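Local coordinates for particle-associated lyase (Acinetobacter bacteriophage AP22, PDB 4Y9V), which is the phage tailspike and probably acts as a lyase that cleaves the capsular polysaccharide of Acinetobacter baumannii, at residues P272-T275 and L276-G279; L325-E328 and T329-G333; N400-S403 and L404-I408; P164-N167 and Y168-K171; N55-P58 and S59-I62. All coordinates share one frame; numbering follows the deposited sequence. Where two conformers were deposited one is given.

Interaction 1: P272-T275 and L276-G279. With 49S (2-acetamido-2-deoxy-beta-D-mannopyranuronic acid), chain B; SO4 (sulfate ion), chain K.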
# COMPACT_ATOMS: atom_id res chain seq x y z
N PRO A 272 5.75 14.63 -32.70
CA PRO A 272 4.59 15.51 -32.77
C PRO A 272 3.34 14.75 -32.40
O PRO A 272 3.19 13.55 -32.69
CB PRO A 272 4.58 15.97 -34.23
CG PRO A 272 6.04 15.91 -34.64
CD PRO A 272 6.54 14.66 -33.94
N ALA A 273 2.39 15.44 -31.78
CA ALA A 273 1.17 14.79 -31.33
C ALA A 273 0.41 14.12 -32.45
O ALA A 273 0.19 14.68 -33.54
CB ALA A 273 0.33 15.84 -30.59
N ASN A 274 -0.05 12.91 -32.16
CA ASN A 274 -0.86 12.11 -33.02
C ASN A 274 -1.91 11.39 -32.15
O ASN A 274 -2.20 11.82 -31.04
CB ASN A 274 0.00 11.21 -33.94
CG ASN A 274 0.90 10.25 -33.18
OD1 ASN A 274 0.44 9.48 -32.32
ND2 ASN A 274 2.18 10.26 -33.49
N THR A 275 -2.49 10.27 -32.60
CA THR A 275 -3.49 9.57 -31.85
C THR A 275 -2.93 8.74 -30.70
O THR A 275 -3.72 8.29 -29.83
CB THR A 275 -4.36 8.68 -32.80
OG1 THR A 275 -3.49 7.83 -33.60
CG2 THR A 275 -5.24 9.51 -33.70
N LEU A 276 -1.64 8.49 -30.67
CA LEU A 276 -1.01 7.71 -29.62
C LEU A 276 -0.04 8.62 -28.86
O LEU A 276 -0.44 9.42 -28.04
CB LEU A 276 -0.41 6.39 -30.12
CG LEU A 276 -1.42 5.25 -30.46
CD1 LEU A 276 -2.19 5.51 -31.74
CD2 LEU A 276 -0.69 3.91 -30.52
N ASN A 277 1.28 8.45 -29.15
CA ASN A 277 2.39 9.09 -28.45
C ASN A 277 2.51 8.56 -27.02
O ASN A 277 2.26 9.24 -26.04
CB ASN A 277 2.32 10.62 -28.36
CG ASN A 277 2.13 11.33 -29.67
OD1 ASN A 277 1.03 11.79 -29.94
ND2 ASN A 277 3.19 11.46 -30.45
N TYR A 278 2.91 7.28 -26.93
CA TYR A 278 2.96 6.58 -25.65
C TYR A 278 4.41 6.18 -25.35
O TYR A 278 5.13 5.72 -26.23
CB TYR A 278 2.08 5.34 -25.69
CG TYR A 278 0.64 5.60 -26.06
CD1 TYR A 278 -0.01 6.79 -25.78
CD2 TYR A 278 -0.11 4.60 -26.66
CE1 TYR A 278 -1.37 6.97 -26.09
CE2 TYR A 278 -1.47 4.76 -26.93
CZ TYR A 278 -2.10 5.94 -26.64
OH TYR A 278 -3.43 6.03 -26.95
N GLY A 279 4.84 6.35 -24.10
CA GLY A 279 6.18 5.83 -23.75
C GLY A 279 6.20 4.31 -23.79
O GLY A 279 6.90 3.70 -24.59
C8 49S B . -7.39 1.61 -26.44
C7 49S B . -6.14 2.29 -26.95
O7 49S B . -5.06 2.20 -26.34
N2 49S B . -6.27 3.00 -28.08
C2 49S B . -5.20 3.77 -28.67
C3 49S B . -4.62 3.11 -29.93
O3 49S B . -4.11 1.81 -29.63
C1 49S B . -5.71 5.15 -29.04
O1 49S B . -6.30 5.81 -27.96
O5 49S B . -6.74 5.02 -30.02
C5 49S B . -6.21 4.52 -31.26
C6 49S B . -7.32 4.52 -32.29
O6A 49S B . -8.46 4.11 -31.95
O6B 49S B . -7.02 4.93 -33.44
C4 49S B . -5.63 3.12 -31.06
O4 49S B . -5.04 2.84 -32.34
S SO4 K . -6.11 8.62 -25.60
O1 SO4 K . -7.13 7.66 -25.97
O2 SO4 K . -6.27 8.99 -24.19
O3 SO4 K . -6.31 9.80 -26.46
O4 SO4 K . -4.72 8.14 -25.78

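Interaction 2: L325-E328 and T329-G333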
# COMPACT_ATOMS: atom_id res chain seq x y z
N LEU A 325 5.53 9.55 -13.99
CA LEU A 325 4.96 9.41 -15.32
C LEU A 325 4.44 10.76 -15.80
O LEU A 325 3.49 11.30 -15.21
CB LEU A 325 3.80 8.41 -15.26
CG LEU A 325 4.19 7.00 -14.79
CD1 LEU A 325 2.97 6.13 -14.70
CD2 LEU A 325 5.24 6.37 -15.71
N HIS A 326 5.02 11.30 -16.89
CA HIS A 326 4.65 12.62 -17.34
C HIS A 326 4.45 12.72 -18.84
O HIS A 326 5.16 12.11 -19.64
CB HIS A 326 5.69 13.68 -16.89
CG HIS A 326 5.64 13.88 -15.40
ND1 HIS A 326 4.51 14.36 -14.77
CD2 HIS A 326 6.50 13.69 -14.39
CE1 HIS A 326 4.75 14.44 -13.46
NE2 HIS A 326 5.96 14.03 -13.19
N SER A 327 3.44 13.54 -19.19
CA SER A 327 3.19 13.92 -20.57
C SER A 327 3.60 15.38 -20.78
O SER A 327 3.34 16.23 -19.90
CB SER A 327 1.73 13.74 -20.97
OG SER A 327 0.89 14.64 -20.27
N GLU A 328 4.14 15.68 -21.94
CA GLU A 328 4.50 17.07 -22.29
C GLU A 328 3.27 17.88 -22.67
O GLU A 328 3.15 19.06 -22.25
CB GLU A 328 5.51 16.99 -23.46
CG GLU A 328 5.90 18.37 -24.00
CD GLU A 328 5.05 18.85 -25.14
OE1 GLU A 328 4.81 18.04 -26.07
OE2 GLU A 328 4.76 20.07 -25.17
N THR A 329 2.36 17.31 -23.46
CA THR A 329 1.09 17.93 -23.72
C THR A 329 0.20 17.81 -22.48
O THR A 329 0.50 17.10 -21.53
CB THR A 329 0.40 17.34 -24.95
OG1 THR A 329 0.05 15.98 -24.70
CG2 THR A 329 1.25 17.47 -26.21
N ASP A 330 -0.96 18.48 -22.54
CA ASP A 330 -1.83 18.58 -21.36
C ASP A 330 -2.78 17.41 -21.15
O ASP A 330 -3.80 17.59 -20.50
CB ASP A 330 -2.59 19.89 -21.38
CG ASP A 330 -3.12 20.32 -20.02
OD1 ASP A 330 -2.33 20.20 -19.04
OD2 ASP A 330 -4.27 20.80 -19.95
N THR A 331 -2.41 16.23 -21.58
CA THR A 331 -3.09 14.99 -21.22
C THR A 331 -2.45 14.45 -19.92
O THR A 331 -1.85 15.19 -19.18
CB THR A 331 -3.12 14.04 -22.40
OG1 THR A 331 -3.95 12.91 -22.08
CG2 THR A 331 -1.77 13.52 -22.82
N SER A 332 -2.65 13.15 -19.68
CA SER A 332 -2.16 12.54 -18.44
C SER A 332 -0.89 11.74 -18.67
O SER A 332 -0.72 11.02 -19.65
CB SER A 332 -3.22 11.64 -17.83
OG SER A 332 -3.59 10.60 -18.74
N GLY A 333 -0.01 11.79 -17.67
CA GLY A 333 1.15 10.92 -17.65
C GLY A 333 0.78 9.46 -17.49
O GLY A 333 1.20 8.59 -18.25

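Interaction 3: N400-S403 and L404-I408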
# COMPACT_ATOMS: atom_id res chain seq x y z
N ASN A 400 -13.79 25.36 -11.78
CA ASN A 400 -15.18 25.71 -12.08
C ASN A 400 -15.72 24.98 -13.30
O ASN A 400 -16.92 24.71 -13.36
CB ASN A 400 -15.32 27.23 -12.29
CG ASN A 400 -14.52 27.73 -13.47
OD1 ASN A 400 -13.30 27.64 -13.44
ND2 ASN A 400 -15.19 28.24 -14.47
N SER A 401 -14.84 24.66 -14.25
CA SER A 401 -15.29 23.98 -15.47
C SER A 401 -15.07 22.48 -15.36
O SER A 401 -15.89 21.70 -15.87
CB SER A 401 -14.57 24.59 -16.67
OG SER A 401 -15.04 23.94 -17.83
N TRP A 402 -14.00 22.02 -14.71
CA TRP A 402 -13.80 20.64 -14.41
C TRP A 402 -13.44 20.56 -12.93
O TRP A 402 -12.59 21.30 -12.44
CB TRP A 402 -12.64 20.01 -15.26
CG TRP A 402 -12.95 20.07 -16.71
CD1 TRP A 402 -12.69 21.10 -17.58
CD2 TRP A 402 -13.66 19.08 -17.47
NE1 TRP A 402 -13.19 20.81 -18.83
CE2 TRP A 402 -13.78 19.57 -18.79
CE3 TRP A 402 -14.19 17.83 -17.15
CZ2 TRP A 402 -14.43 18.85 -19.78
CZ3 TRP A 402 -14.83 17.10 -18.15
CH2 TRP A 402 -14.94 17.63 -19.44
N SER A 403 -14.12 19.65 -12.22
CA SER A 403 -13.86 19.42 -10.81
C SER A 403 -12.56 18.63 -10.62
O SER A 403 -11.96 18.13 -11.55
CB SER A 403 -15.03 18.68 -10.21
OG SER A 403 -16.18 19.50 -10.06
N LEU A 404 -12.15 18.52 -9.35
CA LEU A 404 -10.94 17.76 -9.05
C LEU A 404 -10.99 16.36 -9.70
O LEU A 404 -10.02 15.91 -10.32
CB LEU A 404 -10.77 17.63 -7.53
CG LEU A 404 -9.43 16.98 -7.11
CD1 LEU A 404 -8.31 17.96 -7.22
CD2 LEU A 404 -9.56 16.44 -5.67
N VAL A 405 -12.11 15.70 -9.49
CA VAL A 405 -12.44 14.38 -10.02
C VAL A 405 -13.75 14.57 -10.79
O VAL A 405 -14.73 15.01 -10.22
CB VAL A 405 -12.65 13.38 -8.86
CG1 VAL A 405 -12.98 12.01 -9.43
CG2 VAL A 405 -11.45 13.35 -7.92
N HIS A 406 -13.72 14.27 -12.10
CA HIS A 406 -14.85 14.61 -12.94
C HIS A 406 -15.15 13.45 -13.88
O HIS A 406 -14.23 12.93 -14.51
CB HIS A 406 -14.55 15.90 -13.74
CG HIS A 406 -15.75 16.66 -14.17
ND1 HIS A 406 -15.99 17.92 -13.67
CD2 HIS A 406 -16.77 16.33 -15.02
CE1 HIS A 406 -17.11 18.32 -14.21
NE2 HIS A 406 -17.61 17.41 -15.04
N GLY A 407 -16.41 13.10 -13.95
CA GLY A 407 -16.85 12.07 -14.87
C GLY A 407 -17.98 12.56 -15.75
O GLY A 407 -18.85 13.31 -15.29
N ILE A 408 -17.96 12.12 -17.00
CA ILE A 408 -19.01 12.41 -17.96
C ILE A 408 -19.51 11.08 -18.51
O ILE A 408 -18.78 10.29 -19.05
CB ILE A 408 -18.49 13.26 -19.13
CG1 ILE A 408 -17.84 14.55 -18.64
CG2 ILE A 408 -19.62 13.47 -20.13
CD1 ILE A 408 -18.76 15.56 -18.03

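Interaction 4: P164-N167 and Y168-K171. With 49S (2-acetamido-2-deoxy-beta-D-mannopyranuronic acid), chain B; 49T (2-acetamido-2-deoxy-alpha-D-fucopyranose), chain C; SO4 (sulfate ion), chain K.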
# COMPACT_ATOMS: atom_id res chain seq x y z
N PRO A 164 -19.29 0.48 -24.63
CA PRO A 164 -19.93 1.22 -25.71
C PRO A 164 -19.10 2.36 -26.26
O PRO A 164 -19.51 3.01 -27.24
CB PRO A 164 -21.23 1.72 -25.05
CG PRO A 164 -20.78 1.99 -23.60
CD PRO A 164 -19.91 0.77 -23.32
N TYR A 165 -17.94 2.67 -25.67
CA TYR A 165 -17.22 3.86 -26.07
C TYR A 165 -16.45 3.73 -27.38
O TYR A 165 -16.25 4.74 -28.08
CB TYR A 165 -16.28 4.35 -24.93
CG TYR A 165 -17.09 5.10 -23.88
CD1 TYR A 165 -17.69 4.42 -22.83
CD2 TYR A 165 -17.30 6.46 -24.00
CE1 TYR A 165 -18.48 5.12 -21.91
CE2 TYR A 165 -18.08 7.15 -23.09
CZ TYR A 165 -18.68 6.48 -22.06
OH TYR A 165 -19.48 7.19 -21.18
N ARG A 166 -15.92 2.53 -27.70
CA ARG A 166 -15.15 2.34 -28.93
C ARG A 166 -15.48 0.95 -29.46
O ARG A 166 -15.62 0.01 -28.70
CB ARG A 166 -13.64 2.48 -28.70
CG ARG A 166 -13.22 3.80 -28.10
CD ARG A 166 -11.72 4.01 -28.10
NE ARG A 166 -11.36 5.15 -27.28
CZ ARG A 166 -10.12 5.60 -27.15
NH1 ARG A 166 -9.13 5.03 -27.83
NH2 ARG A 166 -9.86 6.59 -26.30
N ASN A 167 -15.59 0.84 -30.79
CA ASN A 167 -16.06 -0.39 -31.36
C ASN A 167 -15.15 -1.59 -31.03
O ASN A 167 -15.64 -2.72 -30.88
CB ASN A 167 -16.25 -0.26 -32.90
CG ASN A 167 -14.97 -0.26 -33.66
OD1 ASN A 167 -14.07 0.50 -33.41
ND2 ASN A 167 -14.94 -1.20 -34.61
N TYR A 168 -13.86 -1.32 -30.90
CA TYR A 168 -12.89 -2.37 -30.65
C TYR A 168 -12.74 -2.73 -29.16
O TYR A 168 -11.94 -3.60 -28.83
CB TYR A 168 -11.54 -2.00 -31.26
CG TYR A 168 -10.90 -0.73 -30.83
CD1 TYR A 168 -9.96 -0.71 -29.79
CD2 TYR A 168 -11.16 0.49 -31.46
CE1 TYR A 168 -9.32 0.45 -29.40
CE2 TYR A 168 -10.51 1.67 -31.09
CZ TYR A 168 -9.59 1.64 -30.07
OH TYR A 168 -8.88 2.78 -29.73
N TYR A 169 -13.55 -2.12 -28.31
CA TYR A 169 -13.62 -2.54 -26.90
C TYR A 169 -14.54 -3.76 -26.81
O TYR A 169 -15.73 -3.66 -26.50
CB TYR A 169 -14.11 -1.41 -26.03
CG TYR A 169 -13.21 -0.22 -25.84
CD1 TYR A 169 -11.85 -0.23 -26.21
CD2 TYR A 169 -13.68 0.94 -25.23
CE1 TYR A 169 -11.02 0.87 -25.96
CE2 TYR A 169 -12.88 2.00 -24.95
CZ TYR A 169 -11.54 2.00 -25.30
OH TYR A 169 -10.69 3.03 -25.04
N ARG A 170 -13.95 -4.92 -27.13
CA ARG A 170 -14.62 -6.20 -27.17
C ARG A 170 -14.25 -6.99 -25.94
O ARG A 170 -13.15 -6.87 -25.37
CB ARG A 170 -14.27 -6.98 -28.45
CG ARG A 170 -14.52 -6.15 -29.70
CD ARG A 170 -14.61 -7.01 -30.97
NE ARG A 170 -14.58 -6.17 -32.17
CZ ARG A 170 -13.50 -5.63 -32.67
NH1 ARG A 170 -12.30 -5.97 -32.21
NH2 ARG A 170 -13.59 -4.71 -33.62
N LYS A 171 -15.18 -7.83 -25.46
CA LYS A 171 -14.96 -8.58 -24.22
C LYS A 171 -14.15 -9.86 -24.49
O LYS A 171 -14.17 -10.43 -25.57
CB LYS A 171 -16.27 -8.85 -23.49
CG LYS A 171 -17.24 -9.76 -24.18
CD LYS A 171 -18.48 -10.00 -23.34
CE LYS A 171 -19.49 -10.90 -24.01
NZ LYS A 171 -20.70 -11.03 -23.19
C8 49S B . -7.39 1.61 -26.44
C7 49S B . -6.14 2.29 -26.95
O7 49S B . -5.06 2.20 -26.34
N2 49S B . -6.27 3.00 -28.08
C2 49S B . -5.20 3.77 -28.67
C3 49S B . -4.62 3.11 -29.93
O3 49S B . -4.11 1.81 -29.63
C1 49S B . -5.71 5.15 -29.04
O1 49S B . -6.30 5.81 -27.96
O5 49S B . -6.74 5.02 -30.02
C5 49S B . -6.21 4.52 -31.26
C6 49S B . -7.32 4.52 -32.29
O6A 49S B . -8.46 4.11 -31.95
O6B 49S B . -7.02 4.93 -33.44
C4 49S B . -5.63 3.12 -31.06
O4 49S B . -5.04 2.84 -32.34
C1 49T C . -4.72 1.50 -32.65
C2 49T C . -4.17 1.51 -34.08
N2 49T C . -3.20 2.60 -34.24
C7 49T C . -1.90 2.36 -34.35
O7 49T C . -1.38 1.27 -34.25
C8 49T C . -1.05 3.61 -34.61
O5 49T C . -5.79 0.63 -32.52
C5 49T C . -6.89 0.86 -33.41
C6 49T C . -8.00 -0.10 -33.03
C4 49T C . -6.40 0.71 -34.85
O4 49T C . -5.93 -0.63 -35.03
C3 49T C . -5.29 1.69 -35.08
O3 49T C . -4.72 1.47 -36.40
S SO4 K . -6.11 8.62 -25.60
O1 SO4 K . -7.13 7.66 -25.97
O2 SO4 K . -6.27 8.99 -24.19
O3 SO4 K . -6.31 9.80 -26.46
O4 SO4 K . -4.72 8.14 -25.78

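Interaction 5: N55-P58 and S59-I62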
# COMPACT_ATOMS: atom_id res chain seq x y z
N ASN A 55 29.76 -11.32 -45.42
CA ASN A 55 30.43 -10.19 -46.06
C ASN A 55 29.58 -8.93 -46.01
O ASN A 55 29.36 -8.25 -47.02
CB ASN A 55 30.87 -10.52 -47.47
CG ASN A 55 31.78 -9.47 -48.06
OD1 ASN A 55 32.48 -8.74 -47.32
ND2 ASN A 55 31.65 -9.36 -49.40
N ILE A 56 29.13 -8.62 -44.80
CA ILE A 56 28.39 -7.40 -44.49
C ILE A 56 29.23 -6.60 -43.52
O ILE A 56 29.64 -7.12 -42.46
CB ILE A 56 26.98 -7.70 -43.92
CG1 ILE A 56 26.14 -8.47 -44.88
CG2 ILE A 56 26.33 -6.40 -43.44
CD1 ILE A 56 25.73 -7.77 -46.11
N LEU A 57 29.57 -5.36 -43.85
CA LEU A 57 30.37 -4.53 -42.96
C LEU A 57 29.51 -4.09 -41.77
O LEU A 57 28.32 -3.85 -41.91
CB LEU A 57 30.91 -3.30 -43.65
CG LEU A 57 31.68 -3.53 -44.94
CD1 LEU A 57 32.21 -2.18 -45.43
CD2 LEU A 57 32.79 -4.52 -44.73
N PRO A 58 30.12 -3.88 -40.61
CA PRO A 58 29.35 -3.42 -39.45
C PRO A 58 28.77 -2.01 -39.58
O PRO A 58 28.01 -1.60 -38.72
CB PRO A 58 30.34 -3.52 -38.29
CG PRO A 58 31.47 -4.30 -38.72
CD PRO A 58 31.47 -4.28 -40.23
N SER A 59 29.16 -1.28 -40.62
CA SER A 59 28.65 0.04 -40.97
C SER A 59 27.45 -0.02 -41.92
O SER A 59 26.89 1.04 -42.22
CB SER A 59 29.75 0.86 -41.59
OG SER A 59 30.28 0.16 -42.70
N GLU A 60 27.11 -1.18 -42.45
CA GLU A 60 26.05 -1.37 -43.43
C GLU A 60 24.77 -1.82 -42.75
O GLU A 60 24.77 -2.22 -41.59
CB GLU A 60 26.49 -2.40 -44.49
CG GLU A 60 27.61 -1.84 -45.37
CD GLU A 60 28.19 -2.82 -46.34
OE1 GLU A 60 28.27 -4.07 -46.12
OE2 GLU A 60 28.80 -2.25 -47.30
N ASP A 61 23.65 -1.80 -43.47
CA ASP A 61 22.41 -2.38 -42.94
C ASP A 61 22.63 -3.85 -42.61
O ASP A 61 23.04 -4.63 -43.48
CB ASP A 61 21.31 -2.21 -44.01
CG ASP A 61 19.93 -2.66 -43.62
OD1 ASP A 61 19.69 -3.04 -42.46
OD2 ASP A 61 19.04 -2.60 -44.51
N ILE A 62 22.35 -4.23 -41.37
CA ILE A 62 22.53 -5.59 -40.91
C ILE A 62 21.22 -6.38 -40.88
O ILE A 62 21.21 -7.50 -40.37
CB ILE A 62 23.24 -5.66 -39.54
CG1 ILE A 62 22.35 -5.17 -38.40
CG2 ILE A 62 24.60 -4.97 -39.59
CD1 ILE A 62 22.84 -5.58 -37.02
O HOH W 1 29.62 -5.65 -47.92
O HOH W 2 25.49 -0.47 -39.49
O HOH W 3 25.47 -1.07 -39.38

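Interaction 1: P272-T275 and L276-G279
Asn277 reaches back to the residues before the bend, and three of them meet its amide. At the root, a chi1 of -53° places CG beside the backbone N, anti to the carbonyl carbon, and brings the amide back alongside the backbone of 272-274. Asn277 CG lies 3.6 Å from Asn274 OD1, with the two amide planes close to parallel. At the tip the branches divide the work. OD1 accepts the backbone N-H of Asn274, Asn274 N to Asn277 OD1 being 2.7 Å; the bond is nearly straight (165° at the hydrogen), lies in the carbonyl plane and uses a lone pair. Asn277 OD1 is also 3.3 Å from Ala273 CA. Asn277 ND2 donates to Pro272 O at 3.1 Å from well above the plane of that carbonyl, and a further bond to Asn269 OD1 steadies it. Both ends of the amide are therefore used, which fixes its rotation. Asn274 adds its own link: its OD1 takes the N-H of Leu276 in the carbonyl plane (Asn274 OD1 to Leu276 N 2.8 Å), an Asx turn. Beyond this bend, Tyr278 OH receives a bond from 49S O1 at 3.1 Å and donates one to SO4 O4 at 2.7 Å, while Leu276 CD1 packs 3.9 Å from 49S C3. The Asx turn and the side-chain-to-backbone bonds of Asn277 shape a loop between strands 268-269 and 278-283 of the parallel beta-helix, at the glycan pocket.

Interaction 2: L325-E328 and T329-G333
Ser327 and Thr329 meet where strand 323-327 of the pectin lyase-like parallel beta-helix ends and the chain doubles back towards Gly333. Hydrogen bonding across the turn is carried by the serine hydroxyl. In the conformer described here, chi1 of 67° sets OG between the backbone N and the carbonyl carbon, aimed into the turn, and OG donates to the main chain with Ser327 OG to Thr329 O at 2.8 Å. The donor stands 25° from the carbonyl plane. Asn351 ND2 is a second partner of the same hydroxyl, tying the turn to the next coil, and Thr329 OG1 is bonded to Thr298 O. One charged pair is present: in the conformer described, Glu328 bends at chi2 and sends OE2 to Lys186 of the second subunit in a salt bridge, so this corner takes part in the trimer interface. Van der Waals contacts fill the rest. Glu328 OE1 lies 3.6 Å from Thr329 CG2, the two side chains crossing at about a right angle. Thr331 CG2 comes 3.9 Å from Ser327 OG, and Leu325 CB rests 3.9 Å from Gly333 C. A contact of another kind forms where the backbones come close at Gly333: its CA, having no side chain, lies against the backbone of Leu325 to Ser327 and makes a CA-H...O contact, Gly333 CA to Leu325 O 3.4 Å, with 165° at the hydrogen.

Interaction 3: N400-S403 and L404-I408
His406 meets both Ser403 and Trp402 where the loop 400-403 leads into strand 405-409. At the start of the second segment, the side chain of Leu404 leads off to Ile436 on strand 435-441. Val405 likewise points away, while its backbone bonds to Ile436 and Thr438. His406 turns back and carries the contact. A chi1 of -155° sets CG roughly opposite the backbone N, which swings the imidazole over the loop. There ND1 accepts the backbone N-H of Ser403, His406 ND1 to Ser403 N being 2.9 Å, with 172° at the hydrogen and the donor close to the ring plane. Because ND1 serves as acceptor, a neutral ring would probably carry its proton on NE2. The bond pins the imidazole at its edge, and Trp402 meets it from another direction: the indole edge is pressed on one imidazole face, Trp402 CE3 to His406 CG 3.6 Å. This is an edge-to-face pair, T-shaped in sense though tilted, with centroids 4.8 Å apart and planes at 62°. Two residues on, Ile408 extends the same surface, Ile408 CG1 lying 4.0 Å from Trp402 CZ3 near the plane of the indole. Arg370 makes a cation-pi contact with that indole, and Ser403 OG is bonded to Thr438 OG1. The loop folds onto the strand it leads into and is bonded to strand 435-441, the next in this parallel beta-helix sheet.

Interaction 4: P164-N167 and Y168-K171
Tyr168 OH is gripped by three hydrogen bonds, one from Arg166 and two shared with the bound sugar. Arg166 NH1 donates to Tyr168 OH at 3.0 Å, with the oxygen in the guanidinium plane. 49S N2 donates to it as well, while Tyr168 OH in turn donates to 49S O6A at 2.6 Å. Arg166 NH1 also bonds 49S O1 (2.9 Å), and Arg166 NH2 points almost straight at SO4 O1 (178° at the hydrogen). Arg166 gets there as an extended chain lying beside Tyr168 and over Tyr169: its CB stands 3.7 Å from the Tyr169 ring centroid, only 7° off the normal, a CH-pi contact. Farther out, Tyr169 OH sits 3.2 Å above the guanidinium plane of Arg166. Glu380 takes both Arg166 NE and Tyr169 OH, which would help orient the pair. 49T C6 lies over one face of the Tyr168 ring, 3.6 Å from Tyr168 CD2, and Arg166 CB over the opposite face. A type I turn, closed by Tyr169 N to Arg166 O at 3.0 Å, brings these side chains together. The turn lies on the loop between strands 151-156 and 172-181 of the Ig-like domain, facing the beta-helix strand 278-283 across the glycan.

Interaction 5: N55-P58 and S59-I62
Glu60 and Leu57 hold each other across a type I beta turn, Leu57 to Glu60, in the connection from helix 47-54 to helix 63-71; the first helix ends in a Schellman motif at Asn55. The two side chains cross obliquely. Glu60, extended beyond CG, folds its carboxylate back over the leucine, so that Glu60 OE1 is 3.6 Å from Leu57 CG. That same oxygen accepts the leucine's backbone N-H, Leu57 N to Glu60 OE1 2.9 Å, approached from 48° above the carboxylate plane. In the reverse direction Glu60 N donates to Leu57 O at 3.0 Å, with 165° at the hydrogen, so the two residues are joined by a reciprocal pair of bonds. Ile56 crosses Glu60 obliquely as well; Ile56 CG2 packs 3.7 Å from Asp61 O. Ile56 CG2 also meets Ile62 CG2 loosely, at 4.5 Å. Both isoleucines also touch Leu51 of helix 47-54, which places this apolar side towards the helix. Ser59 OG stands 3.6 Å from Leu57 CB at the exposed edge of the turn. One water donates to both Glu60 OE1, at 2.7 Å, and Asn55 O, at 2.8 Å, bridging the carboxylate to the end of the Schellman motif.

How the interactions relate
Along the chain the order is interaction 5, 4, 1, 2, 3. Interactions 1, 2 and 3 are bends of the pectin lyase-like beta-helix: 1 and 2 have centres about 11 Å apart, 2 and 3 about 18 Å. Interaction 4 comes from the Ig-like domain, yet it and interaction 1, with nearest atoms about 6 Å apart, both touch 49S and the sulfate, so two domains build the glycan site together. Interaction 4 also touches interaction 3, through Tyr165 OH and Ile408 O at 3.8 Å. Interaction 5 lies towards the N-terminal end, its centre about 32 Å from that of interaction 1 and about 56 Å from that of interaction 3, remote from the sugar.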